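Long-range contacts in probable fimbrial chaperone YadV (Escherichia coli K-12, PDB 5GHU), which probably acts as a periplasmic chaperone in fimbrium biogenesis, encoded in a fimbrial operon that could contribute to adhesion to various surfaces in specific environmental niches: residues P156-V161 with A183-E188; R9-S14 with F121-G126; T50-A55 with T78-D83; Y175-K180 with M190-L195; V161-G166 with F206-D211. All blocks are in the same frame, centred on the assembly; numbering follows the deposited sequence. Where two conformers were deposited one is given.

Contact 1: P156-V161 with A183-E188; sequences PTPYYV and APFSDE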
# COMPACT_ATOMS: atom_id res chain seq x y z
N PRO A 156 10.89 13.27 1.22
CA PRO A 156 10.67 14.72 1.03
C PRO A 156 9.52 15.04 0.07
O PRO A 156 9.34 16.24 -0.25
CB PRO A 156 12.00 15.20 0.43
CG PRO A 156 12.41 14.01 -0.45
CD PRO A 156 11.97 12.74 0.31
N THR A 157 8.79 14.01 -0.33
CA THR A 157 7.79 14.19 -1.42
C THR A 157 6.36 14.16 -0.84
O THR A 157 6.11 13.65 0.29
CB THR A 157 7.86 13.09 -2.51
OG1 THR A 157 7.21 11.90 -2.05
CG2 THR A 157 9.29 12.77 -2.89
N PRO A 158 5.38 14.55 -1.66
CA PRO A 158 3.96 14.40 -1.25
C PRO A 158 3.32 13.06 -1.50
O PRO A 158 2.12 12.92 -1.33
CB PRO A 158 3.23 15.48 -2.09
CG PRO A 158 4.13 15.57 -3.36
CD PRO A 158 5.57 15.42 -2.85
N TYR A 159 4.14 12.06 -1.86
CA TYR A 159 3.65 10.72 -2.18
C TYR A 159 4.11 9.68 -1.17
O TYR A 159 5.23 9.75 -0.65
CB TYR A 159 4.17 10.27 -3.56
CG TYR A 159 3.81 11.22 -4.67
CD1 TYR A 159 2.50 11.24 -5.15
CD2 TYR A 159 4.77 12.08 -5.24
CE1 TYR A 159 2.14 12.10 -6.21
CE2 TYR A 159 4.42 12.94 -6.34
CZ TYR A 159 3.10 12.92 -6.78
OH TYR A 159 2.66 13.76 -7.81
N TYR A 160 3.23 8.73 -0.90
CA TYR A 160 3.71 7.52 -0.22
C TYR A 160 4.73 6.81 -1.09
O TYR A 160 4.63 6.79 -2.34
CB TYR A 160 2.55 6.52 0.07
CG TYR A 160 1.63 7.01 1.13
CD1 TYR A 160 0.62 7.93 0.86
CD2 TYR A 160 1.84 6.63 2.42
CE1 TYR A 160 -0.20 8.40 1.87
CE2 TYR A 160 0.99 7.13 3.47
CZ TYR A 160 -0.01 8.01 3.14
OH TYR A 160 -0.80 8.50 4.17
N VAL A 161 5.67 6.14 -0.40
CA VAL A 161 6.49 5.11 -1.06
C VAL A 161 6.27 3.79 -0.36
O VAL A 161 6.32 3.69 0.87
CB VAL A 161 8.00 5.45 -1.07
CG1 VAL A 161 8.81 4.27 -1.68
CG2 VAL A 161 8.26 6.73 -1.90
N ALA A 183 5.27 7.46 4.64
CA ALA A 183 4.29 8.52 4.30
C ALA A 183 4.93 9.75 3.72
O ALA A 183 6.12 10.03 3.92
CB ALA A 183 3.48 8.84 5.59
N PRO A 184 4.12 10.57 3.03
CA PRO A 184 4.61 11.88 2.54
C PRO A 184 5.26 12.67 3.65
O PRO A 184 4.76 12.67 4.81
CB PRO A 184 3.35 12.61 2.04
CG PRO A 184 2.44 11.42 1.63
CD PRO A 184 2.71 10.28 2.62
N PHE A 185 6.36 13.35 3.30
CA PHE A 185 6.91 14.37 4.24
C PHE A 185 7.17 13.82 5.63
O PHE A 185 6.79 14.47 6.65
CB PHE A 185 5.98 15.62 4.33
CG PHE A 185 5.70 16.27 2.99
CD1 PHE A 185 6.73 16.73 2.17
CD2 PHE A 185 4.39 16.36 2.56
CE1 PHE A 185 6.47 17.37 0.94
CE2 PHE A 185 4.09 16.96 1.33
CZ PHE A 185 5.10 17.47 0.52
N SER A 186 7.76 12.62 5.71
CA SER A 186 7.95 11.95 6.99
C SER A 186 9.23 11.12 6.99
O SER A 186 9.86 10.92 5.94
CB SER A 186 6.75 11.05 7.26
OG SER A 186 6.90 9.84 6.48
N ASP A 187 9.59 10.72 8.19
CA ASP A 187 10.68 9.76 8.40
C ASP A 187 10.13 8.42 8.83
O ASP A 187 9.08 8.35 9.50
CB ASP A 187 11.60 10.25 9.53
CG ASP A 187 12.51 11.39 9.14
OD1 ASP A 187 12.42 11.87 8.03
OD2 ASP A 187 13.29 11.84 10.02
N GLU A 188 10.86 7.32 8.52
CA GLU A 188 10.57 6.04 9.08
C GLU A 188 11.92 5.34 9.34
O GLU A 188 12.82 5.49 8.52
CB GLU A 188 9.81 5.14 8.09
CG GLU A 188 8.37 5.38 7.98
CD GLU A 188 7.63 5.24 9.27
OE1 GLU A 188 8.14 4.60 10.23
OE2 GLU A 188 6.55 5.84 9.36

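Contact 2: R9-S14 with F121-G126; sequences RVIYKS and FYRPDG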
# COMPACT_ATOMS: atom_id res chain seq x y z
N ARG A 9 -3.46 -2.33 -5.53
CA ARG A 9 -3.76 -1.07 -4.85
C ARG A 9 -4.74 -0.32 -5.72
O ARG A 9 -4.96 -0.69 -6.89
CB ARG A 9 -2.49 -0.21 -4.57
CG ARG A 9 -1.80 0.34 -5.89
CD ARG A 9 -0.30 -0.11 -6.09
NE ARG A 9 0.49 -0.20 -4.87
CZ ARG A 9 1.37 0.65 -4.31
NH1 ARG A 9 1.91 0.14 -3.20
NH2 ARG A 9 1.80 1.86 -4.83
N VAL A 10 -5.35 0.71 -5.14
CA VAL A 10 -6.32 1.56 -5.88
C VAL A 10 -5.81 3.00 -5.81
O VAL A 10 -5.48 3.48 -4.73
CB VAL A 10 -7.73 1.50 -5.24
CG1 VAL A 10 -8.73 2.33 -6.09
CG2 VAL A 10 -8.20 0.08 -5.10
N ILE A 11 -5.76 3.70 -6.95
CA ILE A 11 -5.43 5.12 -6.94
C ILE A 11 -6.73 5.89 -7.11
O ILE A 11 -7.49 5.63 -8.08
CB ILE A 11 -4.45 5.49 -8.08
CG1 ILE A 11 -3.19 4.60 -8.02
CG2 ILE A 11 -4.14 6.98 -8.04
CD1 ILE A 11 -2.39 4.62 -6.66
N TYR A 12 -7.00 6.80 -6.17
CA TYR A 12 -8.22 7.63 -6.22
C TYR A 12 -7.75 9.08 -6.44
O TYR A 12 -7.31 9.72 -5.51
CB TYR A 12 -9.03 7.50 -4.91
CG TYR A 12 -10.44 8.06 -5.07
CD1 TYR A 12 -10.65 9.40 -5.33
CD2 TYR A 12 -11.53 7.25 -4.86
CE1 TYR A 12 -11.95 9.91 -5.50
CE2 TYR A 12 -12.81 7.73 -5.00
CZ TYR A 12 -13.01 9.07 -5.31
OH TYR A 12 -14.31 9.53 -5.45
N LYS A 13 -7.84 9.56 -7.70
CA LYS A 13 -7.45 10.94 -7.99
C LYS A 13 -8.56 11.85 -7.57
O LYS A 13 -9.73 11.53 -7.76
CB LYS A 13 -7.10 11.08 -9.49
CG LYS A 13 -5.86 10.21 -9.83
CD LYS A 13 -5.48 10.45 -11.30
CE LYS A 13 -4.30 9.51 -11.60
NZ LYS A 13 -3.85 9.72 -13.06
N SER A 14 -8.22 12.99 -6.98
CA SER A 14 -9.24 13.81 -6.33
C SER A 14 -10.30 14.39 -7.27
O SER A 14 -11.40 14.75 -6.83
CB SER A 14 -8.57 14.94 -5.55
OG SER A 14 -7.91 15.85 -6.41
N PHE A 121 -4.87 4.87 -2.34
CA PHE A 121 -4.16 6.13 -2.17
C PHE A 121 -5.01 7.23 -2.74
O PHE A 121 -5.29 7.22 -3.97
CB PHE A 121 -2.78 6.12 -2.88
CG PHE A 121 -1.84 5.08 -2.33
CD1 PHE A 121 -1.11 5.35 -1.22
CD2 PHE A 121 -1.71 3.82 -2.93
CE1 PHE A 121 -0.21 4.39 -0.69
CE2 PHE A 121 -0.84 2.82 -2.36
CZ PHE A 121 -0.09 3.12 -1.26
N TYR A 122 -5.42 8.15 -1.87
CA TYR A 122 -6.15 9.34 -2.31
C TYR A 122 -5.12 10.39 -2.73
O TYR A 122 -4.27 10.80 -1.92
CB TYR A 122 -7.05 9.85 -1.17
CG TYR A 122 -7.86 11.05 -1.63
CD1 TYR A 122 -9.04 10.87 -2.34
CD2 TYR A 122 -7.45 12.33 -1.31
CE1 TYR A 122 -9.80 11.99 -2.72
CE2 TYR A 122 -8.22 13.44 -1.66
CZ TYR A 122 -9.36 13.25 -2.37
OH TYR A 122 -10.13 14.37 -2.73
N ARG A 123 -5.17 10.81 -4.02
CA ARG A 123 -4.13 11.65 -4.59
C ARG A 123 -4.76 12.97 -5.06
O ARG A 123 -5.40 13.02 -6.11
CB ARG A 123 -3.45 10.94 -5.77
CG ARG A 123 -2.29 11.76 -6.32
CD ARG A 123 -1.61 11.02 -7.48
NE ARG A 123 -0.94 9.87 -6.84
CZ ARG A 123 -0.62 8.78 -7.51
NH1 ARG A 123 -0.82 8.71 -8.84
NH2 ARG A 123 -0.08 7.74 -6.87
N PRO A 124 -4.57 14.04 -4.29
CA PRO A 124 -4.99 15.36 -4.79
C PRO A 124 -4.30 15.66 -6.12
O PRO A 124 -3.13 15.35 -6.30
CB PRO A 124 -4.52 16.33 -3.70
CG PRO A 124 -4.43 15.44 -2.42
CD PRO A 124 -3.94 14.10 -2.94
N ASP A 125 -5.04 16.30 -7.02
CA ASP A 125 -4.45 16.71 -8.28
C ASP A 125 -3.40 17.79 -8.03
O ASP A 125 -3.55 18.59 -7.09
CB ASP A 125 -5.53 17.34 -9.17
CG ASP A 125 -6.49 16.34 -9.80
OD1 ASP A 125 -6.52 15.16 -9.46
OD2 ASP A 125 -7.19 16.73 -10.71
N GLY A 126 -2.41 17.86 -8.90
CA GLY A 126 -1.45 18.94 -8.90
C GLY A 126 -0.28 18.82 -7.94
O GLY A 126 0.41 19.83 -7.74
O HOH W 1 -12.42 13.87 -4.51

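Contact 3: T50-A55 with T78-D83; sequences TVPFTA and TSLPKD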
# COMPACT_ATOMS: atom_id res chain seq x y z
N THR A 50 -15.28 9.52 10.27
CA THR A 50 -14.21 8.53 10.17
C THR A 50 -13.55 8.52 8.78
O THR A 50 -12.55 9.20 8.57
CB THR A 50 -14.73 7.12 10.51
OG1 THR A 50 -15.97 6.90 9.84
CG2 THR A 50 -14.94 6.99 12.01
N VAL A 51 -14.08 7.74 7.84
CA VAL A 51 -13.51 7.78 6.49
C VAL A 51 -14.50 8.38 5.52
O VAL A 51 -15.65 7.98 5.47
CB VAL A 51 -13.05 6.40 5.98
CG1 VAL A 51 -12.01 5.82 6.91
CG2 VAL A 51 -14.23 5.46 5.82
N PRO A 52 -14.06 9.38 4.74
CA PRO A 52 -14.99 10.12 3.88
C PRO A 52 -15.21 9.40 2.55
O PRO A 52 -15.05 10.00 1.50
CB PRO A 52 -14.29 11.47 3.66
CG PRO A 52 -12.78 11.12 3.75
CD PRO A 52 -12.72 10.00 4.80
N PHE A 53 -15.53 8.11 2.60
CA PHE A 53 -15.80 7.34 1.38
C PHE A 53 -17.02 6.45 1.59
O PHE A 53 -17.35 6.10 2.71
CB PHE A 53 -14.62 6.46 1.00
CG PHE A 53 -13.37 7.21 0.61
CD1 PHE A 53 -12.46 7.59 1.58
CD2 PHE A 53 -13.12 7.55 -0.73
CE1 PHE A 53 -11.30 8.30 1.25
CE2 PHE A 53 -11.96 8.25 -1.07
CZ PHE A 53 -11.05 8.61 -0.08
N THR A 54 -17.68 6.09 0.51
CA THR A 54 -18.63 4.98 0.52
C THR A 54 -18.13 3.90 -0.46
O THR A 54 -17.34 4.20 -1.36
CB THR A 54 -20.05 5.43 0.13
OG1 THR A 54 -20.03 6.06 -1.15
CG2 THR A 54 -20.60 6.43 1.14
N ALA A 55 -18.54 2.66 -0.22
CA ALA A 55 -18.23 1.54 -1.12
C ALA A 55 -19.53 0.85 -1.38
O ALA A 55 -20.19 0.37 -0.43
CB ALA A 55 -17.23 0.59 -0.47
N THR A 78 -15.33 14.56 5.68
CA THR A 78 -14.12 15.12 6.28
C THR A 78 -13.26 15.59 5.12
O THR A 78 -13.20 14.92 4.09
CB THR A 78 -13.30 14.10 7.07
OG1 THR A 78 -14.16 13.34 7.94
CG2 THR A 78 -12.21 14.79 7.88
N SER A 79 -12.57 16.71 5.27
CA SER A 79 -11.74 17.18 4.17
C SER A 79 -10.38 16.54 4.27
O SER A 79 -9.78 16.51 5.34
CB SER A 79 -11.61 18.69 4.20
OG SER A 79 -11.25 19.09 5.50
N LEU A 80 -9.91 15.98 3.17
CA LEU A 80 -8.57 15.43 3.20
C LEU A 80 -7.55 16.50 2.80
O LEU A 80 -7.90 17.47 2.10
CB LEU A 80 -8.47 14.23 2.24
CG LEU A 80 -9.30 13.02 2.66
CD1 LEU A 80 -9.35 11.97 1.59
CD2 LEU A 80 -8.77 12.37 3.93
N PRO A 81 -6.27 16.31 3.16
CA PRO A 81 -5.28 17.33 2.80
C PRO A 81 -5.15 17.46 1.33
O PRO A 81 -5.31 16.46 0.62
CB PRO A 81 -3.96 16.79 3.39
CG PRO A 81 -4.27 15.54 3.99
CD PRO A 81 -5.74 15.35 4.13
N LYS A 82 -4.87 18.67 0.86
CA LYS A 82 -4.67 18.84 -0.56
C LYS A 82 -3.21 18.92 -0.99
O LYS A 82 -2.92 19.03 -2.19
CB LYS A 82 -5.43 20.09 -1.04
CG LYS A 82 -6.93 19.95 -0.86
CD LYS A 82 -7.70 21.06 -1.60
CE LYS A 82 -9.19 20.98 -1.33
NZ LYS A 82 -9.93 22.04 -2.07
N ASP A 83 -2.29 18.79 -0.02
CA ASP A 83 -0.88 18.93 -0.36
C ASP A 83 -0.10 17.64 -0.29
O ASP A 83 1.11 17.67 -0.41
CB ASP A 83 -0.20 19.91 0.61
CG ASP A 83 -0.23 19.44 2.03
OD1 ASP A 83 -0.92 18.46 2.42
OD2 ASP A 83 0.48 20.10 2.85

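Contact 4: Y175-K180 with M190-L195; sequences YPIDVK and MKVNGL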
# COMPACT_ATOMS: atom_id res chain seq x y z
N TYR A 175 21.98 -7.98 3.62
CA TYR A 175 21.15 -8.01 4.80
C TYR A 175 19.79 -7.46 4.45
O TYR A 175 19.65 -6.30 4.14
CB TYR A 175 21.77 -7.18 5.92
CG TYR A 175 23.22 -7.54 6.24
CD1 TYR A 175 24.27 -6.95 5.53
CD2 TYR A 175 23.52 -8.46 7.21
CE1 TYR A 175 25.59 -7.27 5.81
CE2 TYR A 175 24.83 -8.79 7.50
CZ TYR A 175 25.87 -8.16 6.80
OH TYR A 175 27.20 -8.46 7.08
N PRO A 176 18.77 -8.30 4.50
CA PRO A 176 17.44 -7.82 4.16
C PRO A 176 17.01 -6.70 5.07
O PRO A 176 17.28 -6.77 6.27
CB PRO A 176 16.55 -9.01 4.38
CG PRO A 176 17.48 -10.20 4.16
CD PRO A 176 18.81 -9.76 4.69
N ILE A 177 16.33 -5.72 4.49
CA ILE A 177 15.69 -4.66 5.26
C ILE A 177 14.22 -5.01 5.51
O ILE A 177 13.54 -5.43 4.59
CB ILE A 177 15.78 -3.36 4.47
CG1 ILE A 177 17.26 -2.98 4.30
CG2 ILE A 177 14.97 -2.24 5.22
CD1 ILE A 177 17.52 -1.88 3.26
N ASP A 178 13.74 -4.81 6.74
CA ASP A 178 12.31 -4.91 7.03
C ASP A 178 11.63 -3.66 6.49
O ASP A 178 11.34 -2.71 7.25
CB ASP A 178 12.04 -5.04 8.54
CG ASP A 178 12.47 -6.38 9.11
OD1 ASP A 178 12.74 -7.34 8.35
OD2 ASP A 178 12.51 -6.46 10.36
N VAL A 179 11.44 -3.62 5.18
CA VAL A 179 10.89 -2.42 4.54
C VAL A 179 9.50 -2.09 5.06
O VAL A 179 8.71 -2.99 5.37
CB VAL A 179 10.86 -2.55 3.02
CG1 VAL A 179 12.32 -2.54 2.46
CG2 VAL A 179 10.10 -3.82 2.58
N LYS A 180 9.22 -0.79 5.13
CA LYS A 180 7.92 -0.28 5.59
C LYS A 180 7.51 0.79 4.62
O LYS A 180 8.36 1.49 4.08
CB LYS A 180 8.02 0.39 6.98
CG LYS A 180 8.38 -0.53 8.15
CD LYS A 180 8.50 0.41 9.35
CE LYS A 180 9.06 -0.22 10.62
NZ LYS A 180 9.27 0.89 11.59
N MET A 190 13.78 1.63 9.54
CA MET A 190 13.55 0.28 9.04
C MET A 190 14.70 -0.54 9.52
O MET A 190 15.88 -0.13 9.40
CB MET A 190 13.44 0.28 7.50
CG MET A 190 12.31 1.16 6.98
SD MET A 190 12.36 1.13 5.17
CE MET A 190 11.50 2.65 4.81
N LYS A 191 14.37 -1.69 10.11
CA LYS A 191 15.35 -2.61 10.68
C LYS A 191 16.18 -3.30 9.58
O LYS A 191 15.69 -3.59 8.49
CB LYS A 191 14.63 -3.67 11.53
CG LYS A 191 14.12 -3.13 12.86
CD LYS A 191 13.64 -4.25 13.81
CE LYS A 191 14.68 -5.37 13.90
NZ LYS A 191 14.45 -6.36 15.01
N VAL A 192 17.46 -3.54 9.88
CA VAL A 192 18.34 -4.33 8.98
C VAL A 192 18.59 -5.66 9.67
O VAL A 192 19.13 -5.70 10.78
CB VAL A 192 19.68 -3.62 8.66
CG1 VAL A 192 20.56 -4.49 7.72
CG2 VAL A 192 19.42 -2.25 8.00
N ASN A 193 18.18 -6.74 9.03
CA ASN A 193 18.28 -8.06 9.63
C ASN A 193 19.66 -8.66 9.55
O ASN A 193 20.27 -8.73 8.49
CB ASN A 193 17.29 -9.02 8.99
CG ASN A 193 15.87 -8.63 9.25
OD1 ASN A 193 15.29 -9.02 10.26
ND2 ASN A 193 15.32 -7.85 8.37
N GLY A 194 20.16 -9.12 10.69
CA GLY A 194 21.35 -9.95 10.70
C GLY A 194 22.63 -9.15 10.70
O GLY A 194 23.70 -9.69 10.44
N LEU A 195 22.52 -7.87 10.99
CA LEU A 195 23.67 -6.98 11.00
C LEU A 195 23.76 -6.26 12.34
O LEU A 195 22.82 -5.58 12.76
CB LEU A 195 23.55 -5.94 9.88
CG LEU A 195 24.68 -4.92 9.86
CD1 LEU A 195 26.03 -5.59 9.64
CD2 LEU A 195 24.41 -3.88 8.77
O HOH W 2 11.54 -2.15 9.99

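Contact 5: V161-G166 with F206-D211; sequences VSFSSG and FYAIND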
# COMPACT_ATOMS: atom_id res chain seq x y z
N VAL A 161 5.67 6.14 -0.40
CA VAL A 161 6.49 5.11 -1.06
C VAL A 161 6.27 3.79 -0.36
O VAL A 161 6.32 3.69 0.87
CB VAL A 161 8.00 5.45 -1.07
CG1 VAL A 161 8.81 4.27 -1.68
CG2 VAL A 161 8.26 6.73 -1.90
N SER A 162 5.99 2.75 -1.19
CA SER A 162 5.71 1.38 -0.70
C SER A 162 6.76 0.46 -1.31
O SER A 162 7.18 0.70 -2.44
CB SER A 162 4.33 0.91 -1.18
OG SER A 162 3.27 1.73 -0.64
N PHE A 163 7.13 -0.58 -0.58
CA PHE A 163 8.17 -1.50 -1.09
C PHE A 163 7.72 -2.94 -1.12
O PHE A 163 6.97 -3.41 -0.24
CB PHE A 163 9.42 -1.47 -0.17
CG PHE A 163 10.02 -0.09 0.04
CD1 PHE A 163 9.58 0.71 1.08
CD2 PHE A 163 10.98 0.40 -0.82
CE1 PHE A 163 10.12 2.01 1.28
CE2 PHE A 163 11.60 1.65 -0.62
CZ PHE A 163 11.16 2.47 0.46
N SER A 164 8.29 -3.70 -2.06
CA SER A 164 8.11 -5.15 -1.98
C SER A 164 9.28 -5.78 -1.25
O SER A 164 9.09 -6.77 -0.56
CB SER A 164 7.94 -5.71 -3.38
OG SER A 164 9.09 -5.44 -4.18
N SER A 165 10.48 -5.21 -1.37
CA SER A 165 11.67 -5.77 -0.68
C SER A 165 12.82 -4.79 -0.77
O SER A 165 12.77 -3.82 -1.57
CB SER A 165 12.13 -7.10 -1.31
OG SER A 165 12.60 -6.92 -2.63
N GLY A 166 13.86 -5.02 0.04
CA GLY A 166 15.03 -4.18 -0.01
C GLY A 166 16.09 -4.83 0.82
O GLY A 166 15.81 -5.72 1.63
N PHE A 206 16.58 -1.56 -3.41
CA PHE A 206 15.19 -1.84 -3.08
C PHE A 206 14.35 -1.95 -4.33
O PHE A 206 14.77 -1.55 -5.44
CB PHE A 206 14.62 -0.73 -2.12
CG PHE A 206 14.67 0.66 -2.70
CD1 PHE A 206 13.69 1.06 -3.65
CD2 PHE A 206 15.68 1.56 -2.34
CE1 PHE A 206 13.76 2.31 -4.20
CE2 PHE A 206 15.71 2.85 -2.88
CZ PHE A 206 14.73 3.20 -3.81
N TYR A 207 13.18 -2.53 -4.14
CA TYR A 207 12.11 -2.47 -5.14
C TYR A 207 10.90 -1.84 -4.50
O TYR A 207 10.28 -2.41 -3.59
CB TYR A 207 11.77 -3.87 -5.64
CG TYR A 207 12.94 -4.54 -6.37
CD1 TYR A 207 13.20 -4.25 -7.70
CD2 TYR A 207 13.76 -5.42 -5.71
CE1 TYR A 207 14.24 -4.87 -8.40
CE2 TYR A 207 14.80 -6.04 -6.39
CZ TYR A 207 15.03 -5.73 -7.73
OH TYR A 207 16.09 -6.36 -8.45
N ALA A 208 10.62 -0.63 -4.93
CA ALA A 208 9.37 0.02 -4.54
C ALA A 208 8.25 -0.40 -5.48
O ALA A 208 8.46 -1.18 -6.41
CB ALA A 208 9.57 1.55 -4.53
N ILE A 209 7.03 0.09 -5.21
CA ILE A 209 5.86 -0.39 -5.97
C ILE A 209 5.18 0.79 -6.62
O ILE A 209 4.92 1.79 -5.98
CB ILE A 209 4.84 -1.09 -5.04
CG1 ILE A 209 5.59 -2.22 -4.32
CG2 ILE A 209 3.68 -1.66 -5.91
CD1 ILE A 209 4.76 -2.81 -3.17
N ASN A 210 4.96 0.68 -7.93
CA ASN A 210 4.31 1.77 -8.62
C ASN A 210 2.79 1.68 -8.59
O ASN A 210 2.19 0.82 -7.94
CB ASN A 210 4.85 1.91 -10.06
CG ASN A 210 4.38 0.79 -10.97
OD1 ASN A 210 3.35 0.20 -10.76
ND2 ASN A 210 5.20 0.46 -12.00
N ASP A 211 2.12 2.65 -9.23
CA ASP A 211 0.65 2.72 -9.14
C ASP A 211 -0.07 1.49 -9.64
O ASP A 211 -1.25 1.26 -9.32
CB ASP A 211 0.10 3.89 -9.96
CG ASP A 211 0.36 5.27 -9.35
OD1 ASP A 211 0.69 5.36 -8.15
OD2 ASP A 211 0.13 6.27 -10.07
O HOH W 3 5.70 3.50 -4.03
O HOH W 4 8.18 -3.98 -6.32

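Contact 1: P156-V161 with A183-E188
P184 presses its ring CD onto the phenol of Y160 in a CH-pi contact: CD lies 3.4 Å from the ring centroid and 5° off the ring normal, which puts it squarely over the centre of the face. A183 CA lies oblique to the same ring, and A183 CB is 3.7 Å from Y160 CE2. In Y160 a chi1 of -70° puts CG beside the backbone N, and the end of the side chain comes nearer to segment 183-188. P184 CG also touches P158 O at 3.3 Å. The remaining apolar touch joins P158 CB to F185 CZ at 3.8 Å.

Within the C-terminal immunoglobulin-like domain, P156-V161 is a loop and A183-E188 a turn that runs into strand 186-191. The turn, A183-S186, is of type II, and F185 and S186 together face N155 as a G1 beta bulge. Y160 also meets F121 of the N-terminal domain, which places this corner at the junction of the two domains.

Polar contacts are fewer. F185 N gives a weak bond to T157 O (3.0 Å, bent to 130° at the hydrogen), and the same oxygen lies over the centre of the F185 ring. Within the segments, T157 OG1 accepts from Y159 N at 3.1 Å to form an ST turn, with N155 OD1 as a second partner of that hydroxyl. S186 OG donates to A183 O at 2.7 Å, approaching from above the carbonyl plane.

Contact 2: R9-S14 with F121-G126
Y122 and Y12 point to the same face of a parallel strand pair, 9-13 beside 114-123. The N-terminal chain pairs first with 19-25, through strand 3-5, and then with 114-123, consistent with the strand that switches between the two sheets in PapD-like immunoglobulin domains. F121 N to V10 O, Y12 N to F121 O and R123 N to Y12 O, each 2.8 Å, fix the register.

From Y122 CB, chi1 of -177° sets CG anti to the backbone N, 4.1 Å from Y12 O. CD1 then meets Y12 CD1 at 3.7 Å, the two rings lying oblique with planes 34° apart. CE1 stays near Y12 CD1, while CZ reaches S14 CB. On the other face, I11 CG2 lies over the guanidinium of R123, whose NE and NH2 form salt bridges with E85 and D211.

S14 OG accepts from D125 N at 3.0 Å. At the phenol tip, Y122 OH is 3.3 Å from S14 CB, and a water in the ring plane connects OH, at 2.9 Å, to S14 O.

Contact 3: T50-A55 with T78-D83
T78 O is approached by two carbons of the P52 ring, CB at 3.6 Å and CG at 3.8 Å. These distances are those of van der Waals contact, the CB-CG side of the ring touching the oxygen. P52 is also the centre of an inverse gamma turn, in which F53 N makes a weak bond to V51 O.

That turn leads into strand 53-62 of the N-terminal immunoglobulin-like sheet, while T78-D83 belongs to the connection between strands 67-74 and 86-95. The contact therefore joins a strand start to a loop at one end of the sheet.

L80 supplies the apolar half. Its chi1 of -67° sets CG anti to the carbonyl carbon and 4.1 Å from P52 CG. L80 CD1 is an equal 4.1 Å from F53 CZ. The L80 and F53 side chains cross at about a right angle, with the methyl oblique to the ring. F53 also meets F88 and Y12 edge-to-face, and L80 N is hydrogen-bonded to Y74 OH.

Contact 4: Y175-K180 with M190-L195
L195 sets its CB over one face of the Y175 ring, 4.0 Å from the centroid and offset toward the rim, and the two side chains cross at about a right angle. Y175 sits in the hollow made by L195, V192 CG1 and the carbonyls of the V192-L195 type II turn. N193 O lies in the ring plane at its edge, G194 O comes to 3.3 Å from Y175 CE2, and V192 CG1 fits against Y175 CB at 3.5 Å.

Further along, M190 CB fits between I177 CG2 and D178 O. The methionine chain is extended (chi2 177°, SD anti to CA) and runs alongside V179 and K180, with SD 3.9 Å from V179 CA and in a weak bond with K180 N.

I177 and V192 form a single bridge where the chain continues from strands 173-176 and 186-191, which belong to different sheets of the C-terminal immunoglobulin-like domain. D178 N bonds to K191 O at 2.9 Å, and a water joins D178 O to K191 N.

The polar grip centres on N193. P176 O accepts from N193 N at 2.9 Å and from ND2 at 3.1 Å, the latter from above the carbonyl plane. ND2 also donates to D178 OD1 from above the carboxylate plane, at a short 2.6 Å. Both acceptors lie close to the amide plane, and the two ND2 bonds together imply that the flip of the N193 amide is fixed.

Contact 5: V161-G166 with F206-D211
F163 turns the edge of its ring toward the face of F206, with planes 84° apart and centroids 5.5 Å apart; CE2 is the leading atom, 3.7 Å from F206 CD1. A chi1 of -56° sets F163 CG beside the backbone N. This offset edge-to-face pair is the tight side. A208 CB stands near V161 CG1, which lies over one face of the F163 ring, offset toward the rim, and W140 and P135 pack on F206 from outside the two segments. I209 CD1 reaches F163 C at 3.6 Å.

Strands 163-170 and 203-209 run antiparallel in the four-stranded sheet of the C-terminal immunoglobulin-like domain. Their register slips by one at a classic beta bulge, where S164 and S165 both face Y207. S164 N bonds to Y207 O at 2.8 Å, and Y207 N bonds to S165 O, nearly straight at 175°.

The side of S164 and S165 is looser. S165 OG lies at the edge of the Y207 ring, and a water links the S164 hydroxyl to A208 O. At buried S162, I209 N reaches S162 O at 2.8 Å and another water joins S162 N to I209 O; the chemistry implies that this second water stands in for a direct strand bond.

Contacts 2 and 3 belong to the N-terminal immunoglobulin-like domain, with contact 3 nested inside the chain loop closed by contact 2; both involve that domain's beta sandwich and their centres are 11 Å apart. Contacts 1, 4 and 5 follow in the C-terminal domain. Contact 4 is nested within contact 5 and reaches the same four-stranded sheet, whereas contact 1 shares strand 186-191 with contact 4 and V161 with contact 5. The domains meet where contact 2 touches contacts 1 and 5, notably through the R123-D211 salt bridge, and where D83 meets P158 and F185. Contact 4, about 29 Å from contact 2 centre to centre, does not touch it, so the interdomain contacts among these lie on the side of contacts 1 and 5.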